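Local coordinates for Rab GDP-dissociation inhibitor (Saccharomyces cerevisiae, PDB 2BCG), which inhibits GDP dissociation from the Rab GTPase Sec4, is essential to yeast secretion, and extracts GDP-bound Ypt7 from vacuolar membranes, at residues Lys151-Trp156 / Asn176-Val181. Numbering follows the deposited sequence.
Sequences KKFLEW and NTMDEV. With GER (geran-8-yl geran), chain D.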
ATOM      1  N   LYS A 151       3.966  30.809 -19.011  1.00 27.43           N
ATOM      2  CA  LYS A 151       5.084  30.122 -19.675  1.00 28.37           C
ATOM      3  C   LYS A 151       6.467  30.595 -19.203  1.00 29.08           C
ATOM      4  O   LYS A 151       7.353  29.776 -18.921  1.00 29.22           O
ATOM      5  CB  LYS A 151       4.954  30.280 -21.189  1.00 28.81           C
ATOM      6  CG  LYS A 151       5.972  29.504 -21.993  1.00 29.90           C
ATOM      7  CD  LYS A 151       5.385  29.135 -23.333  1.00 32.93           C
ATOM      8  CE  LYS A 151       6.426  28.650 -24.333  1.00 33.49           C
ATOM      9  NZ  LYS A 151       5.679  28.221 -25.565  1.00 35.88           N
ATOM     10  N   LYS A 152       6.651  31.912 -19.109  1.00 29.12           N
ATOM     11  CA  LYS A 152       7.914  32.445 -18.615  1.00 29.50           C
ATOM     12  C   LYS A 152       8.168  32.009 -17.187  1.00 29.33           C
ATOM     13  O   LYS A 152       9.292  31.678 -16.829  1.00 29.27           O
ATOM     14  CB  LYS A 152       7.940  33.964 -18.732  1.00 30.19           C
ATOM     15  CG  LYS A 152       7.857  34.419 -20.171  1.00 32.12           C
ATOM     16  CD  LYS A 152       7.886  35.914 -20.282  1.00 34.65           C
ATOM     17  CE  LYS A 152       8.463  36.294 -21.641  1.00 34.84           C
ATOM     18  NZ  LYS A 152       8.439  37.761 -21.861  1.00 38.97           N
ATOM     19  N   PHE A 153       7.109  31.985 -16.379  1.00 28.60           N
ATOM     20  CA  PHE A 153       7.194  31.460 -15.018  1.00 28.45           C
ATOM     21  C   PHE A 153       7.679  30.004 -15.000  1.00 29.14           C
ATOM     22  O   PHE A 153       8.623  29.670 -14.282  1.00 29.21           O
ATOM     23  CB  PHE A 153       5.832  31.578 -14.329  1.00 27.43           C
ATOM     24  CG  PHE A 153       5.762  30.886 -12.998  1.00 26.01           C
ATOM     25  CD1 PHE A 153       6.371  31.448 -11.885  1.00 25.05           C
ATOM     26  CD2 PHE A 153       5.054  29.684 -12.853  1.00 24.12           C
ATOM     27  CE1 PHE A 153       6.307  30.826 -10.640  1.00 23.58           C
ATOM     28  CE2 PHE A 153       4.978  29.054 -11.623  1.00 22.83           C
ATOM     29  CZ  PHE A 153       5.604  29.622 -10.506  1.00 24.15           C
ATOM     30  N   LEU A 154       7.042  29.148 -15.790  1.00 29.76           N
ATOM     31  CA  LEU A 154       7.410  27.736 -15.803  1.00 30.90           C
ATOM     32  C   LEU A 154       8.786  27.497 -16.427  1.00 32.28           C
ATOM     33  O   LEU A 154       9.479  26.547 -16.052  1.00 32.52           O
ATOM     34  CB  LEU A 154       6.323  26.889 -16.492  1.00 30.72           C
ATOM     35  CG  LEU A 154       4.968  26.786 -15.771  1.00 30.34           C
ATOM     36  CD1 LEU A 154       4.027  25.982 -16.643  1.00 30.37           C
ATOM     37  CD2 LEU A 154       5.070  26.153 -14.380  1.00 28.96           C
ATOM     38  N   GLU A 155       9.189  28.361 -17.364  1.00 33.44           N
ATOM     39  CA  GLU A 155      10.538  28.297 -17.945  1.00 35.09           C
ATOM     40  C   GLU A 155      11.610  28.621 -16.898  1.00 35.05           C
ATOM     41  O   GLU A 155      12.713  28.066 -16.931  1.00 35.41           O
ATOM     42  CB  GLU A 155      10.657  29.236 -19.155  1.00 34.80           C
ATOM     43  CG  GLU A 155       9.991  28.698 -20.438  1.00 36.12           C
ATOM     44  CD  GLU A 155       9.887  29.752 -21.544  1.00 35.81           C
ATOM     45  OE1 GLU A 155       9.983  30.971 -21.239  1.00 38.86           O
ATOM     46  OE2 GLU A 155       9.702  29.363 -22.718  1.00 39.12           O
ATOM     47  N   TRP A 156      11.276  29.509 -15.972  1.00 35.42           N
ATOM     48  CA  TRP A 156      12.155  29.833 -14.856  1.00 35.91           C
ATOM     49  C   TRP A 156      12.245  28.662 -13.868  1.00 36.98           C
ATOM     50  O   TRP A 156      13.348  28.325 -13.411  1.00 37.57           O
ATOM     51  CB  TRP A 156      11.700  31.130 -14.184  1.00 34.18           C
ATOM     52  CG  TRP A 156      12.325  31.407 -12.858  1.00 33.51           C
ATOM     53  CD1 TRP A 156      13.579  31.903 -12.625  1.00 32.17           C
ATOM     54  CD2 TRP A 156      11.714  31.244 -11.576  1.00 32.15           C
ATOM     55  NE1 TRP A 156      13.790  32.041 -11.276  1.00 32.05           N
ATOM     56  CE2 TRP A 156      12.661  31.647 -10.605  1.00 31.03           C
ATOM     57  CE3 TRP A 156      10.458  30.789 -11.147  1.00 32.03           C
ATOM     58  CZ2 TRP A 156      12.395  31.603  -9.235  1.00 32.61           C
ATOM     59  CZ3 TRP A 156      10.193  30.741  -9.782  1.00 32.42           C
ATOM     60  CH2 TRP A 156      11.159  31.147  -8.840  1.00 33.01           C
ATOM     61  N   ASN A 176      12.403  35.864  -0.860  1.00 30.86           N
ATOM     62  CA  ASN A 176      11.194  36.326  -1.543  1.00 29.47           C
ATOM     63  C   ASN A 176      10.025  35.410  -1.178  1.00 28.44           C
ATOM     64  O   ASN A 176      10.220  34.207  -1.056  1.00 28.25           O
ATOM     65  CB  ASN A 176      11.398  36.310  -3.055  1.00 29.49           C
ATOM     66  CG  ASN A 176      12.258  37.467  -3.570  1.00 30.51           C
ATOM     67  OD1 ASN A 176      13.274  37.245  -4.249  1.00 31.97           O
ATOM     68  ND2 ASN A 176      11.826  38.700  -3.306  1.00 32.07           N
ATOM     69  N   THR A 177       8.840  35.992  -0.981  1.00 27.07           N
ATOM     70  CA  THR A 177       7.593  35.230  -0.805  1.00 25.78           C
ATOM     71  C   THR A 177       7.116  34.726  -2.174  1.00 24.91           C
ATOM     72  O   THR A 177       7.572  35.195  -3.233  1.00 23.11           O
ATOM     73  CB  THR A 177       6.458  36.090  -0.186  1.00 25.99           C
ATOM     74  OG1 THR A 177       6.026  37.063  -1.147  1.00 25.89           O
ATOM     75  CG2 THR A 177       6.915  36.809   1.094  1.00 26.35           C
ATOM     76  N   MET A 178       6.195  33.764  -2.165  1.00 23.81           N
ATOM     77  CA  MET A 178       5.665  33.272  -3.417  1.00 23.18           C
ATOM     78  C   MET A 178       4.897  34.368  -4.157  1.00 22.62           C
ATOM     79  O   MET A 178       4.967  34.425  -5.372  1.00 21.86           O
ATOM     80  CB  MET A 178       4.812  32.011  -3.216  1.00 22.78           C
ATOM     81  CG  MET A 178       4.664  31.212  -4.494  1.00 23.45           C
ATOM     82  SD  MET A 178       6.200  30.793  -5.357  1.00 22.96           S
ATOM     83  CE  MET A 178       5.600  30.336  -6.972  1.00 23.70           C
ATOM     84  N   ASP A 179       4.194  35.237  -3.432  1.00 23.94           N
ATOM     85  CA  ASP A 179       3.504  36.373  -4.070  1.00 24.97           C
ATOM     86  C   ASP A 179       4.478  37.286  -4.835  1.00 24.83           C
ATOM     87  O   ASP A 179       4.165  37.753  -5.927  1.00 24.39           O
ATOM     88  CB  ASP A 179       2.738  37.201  -3.044  1.00 25.83           C
ATOM     89  CG  ASP A 179       1.335  37.553  -3.507  1.00 28.26           C
ATOM     90  OD1 ASP A 179       0.553  38.069  -2.664  1.00 33.73           O
ATOM     91  OD2 ASP A 179       1.003  37.295  -4.685  1.00 30.01           O
ATOM     92  N   GLU A 180       5.662  37.514  -4.254  1.00 25.18           N
ATOM     93  CA  GLU A 180       6.701  38.297  -4.914  1.00 25.19           C
ATOM     94  C   GLU A 180       7.245  37.607  -6.146  1.00 24.48           C
ATOM     95  O   GLU A 180       7.538  38.252  -7.148  1.00 24.67           O
ATOM     96  CB  GLU A 180       7.835  38.630  -3.941  1.00 25.27           C
ATOM     97  CG  GLU A 180       7.411  39.595  -2.845  1.00 27.71           C
ATOM     98  CD  GLU A 180       8.519  39.859  -1.842  1.00 29.36           C
ATOM     99  OE1 GLU A 180       9.414  38.996  -1.683  1.00 29.09           O
ATOM    100  OE2 GLU A 180       8.485  40.934  -1.212  1.00 32.55           O
ATOM    101  N   VAL A 181       7.336  36.276  -6.109  1.00 24.05           N
ATOM    102  CA  VAL A 181       7.733  35.528  -7.283  1.00 23.51           C
ATOM    103  C   VAL A 181       6.678  35.692  -8.404  1.00 23.06           C
ATOM    104  O   VAL A 181       7.021  35.901  -9.571  1.00 23.21           O
ATOM    105  CB  VAL A 181       7.978  34.008  -6.947  1.00 23.24           C
ATOM    106  CG1 VAL A 181       8.089  33.185  -8.209  1.00 23.86           C
ATOM    107  CG2 VAL A 181       9.227  33.824  -6.083  1.00 24.42           C
TER
HETATM  108  C1  GER D2000      10.265  20.171 -15.787  1.00 51.47           C
HETATM  109  C2  GER D2000       9.069  20.807 -16.539  1.00 52.02           C
HETATM  110  C3  GER D2000       8.543  22.084 -16.281  1.00 51.01           C
HETATM  111  C4  GER D2000       9.110  23.012 -15.195  1.00 51.43           C
HETATM  112  C5  GER D2000       7.337  22.565 -17.105  1.00 51.52           C
HETATM  113  C6  GER D2000       7.699  23.619 -18.161  1.00 50.88           C
HETATM  114  C7  GER D2000       6.640  23.824 -19.053  1.00 49.83           C
HETATM  115  C8  GER D2000       6.400  24.907 -19.908  1.00 48.99           C
HETATM  116  C9  GER D2000       7.372  26.098 -19.978  1.00 48.29           C
HETATM  117  C10 GER D2000       5.153  24.885 -20.813  1.00 47.50           C
HETATM  118  C11 GER D2000       4.020  25.810 -20.334  1.00 45.01           C
HETATM  119  C12 GER D2000       3.093  26.018 -21.356  1.00 42.40           C
HETATM  120  C13 GER D2000       1.939  26.804 -21.363  1.00 40.50           C
HETATM  121  C14 GER D2000       1.490  27.608 -20.144  1.00 39.40           C
HETATM  122  C15 GER D2000       1.088  26.862 -22.631  1.00 39.28           C
HETATM  123  C16 GER D2000       1.494  28.043 -23.499  1.00 37.80           C
HETATM  124  C17 GER D2000       0.560  28.262 -24.500  1.00 37.47           C
HETATM  125  C18 GER D2000       0.224  29.489 -25.061  1.00 36.99           C
HETATM  126  C19 GER D2000       0.916  30.781 -24.578  1.00 37.00           C
HETATM  127  C20 GER D2000      -0.844  29.539 -26.173  1.00 37.76           C
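F153 meets both M178 and V181, and W156 meets V181, through first torsions of one kind: CG stands opposite the backbone nitrogen in F153 (chi1 172°), W156 and M178, as does CG1 of V181. In the two aromatic residues this carries the rings from helix 144-159 to the start of helix 178-184. M178 differs further out. Its CA-CB bond does not aim at the partner helix, but a bend at chi2 (52°) followed by an extended chi3 brings the terminal methyl back to the phenyl ring, CE lying 3.6 Å from F153 CZ. V181 CG1 rests against both aromatic groups where their rims come together, 3.8 Å from F153 CE1 and 3.6 Å from W156 CZ3. Relative to the phenyl ring, both methyls sit at the rim near its plane, so the contact with M178 joins a methyl to a ring edge and brings no sulfur over a face; V181 CG1 approaches the indole obliquely. I219 of helix 212-229 touches both F153 and M178, while F216 packs edge-to-face with W156, closing this core inside the helical domain.

The start of the second helix is fixed by a capping box: E180 N donates to T177 OG1 (3.2 Å), and T177 N returns a bond to E180 OE1 (3.1 Å). N176 ND2 gives the same oxygen a nearly straight bond (2.9 Å, 177°), the two donors coming from opposite faces of the carboxylate plane.

Helix 144-159 turns another side to a geranylgeranyl group, where L154 CB lies 3.7 Å from GER C9 and the aliphatic part of E155 also touches the lipid. One helix thus lines the prenyl pocket and packs against its neighbour. Contacts between the two segments are wholly apolar, consistent with packing held mainly by buried apolar surface; the capping bonds lie within 176-181.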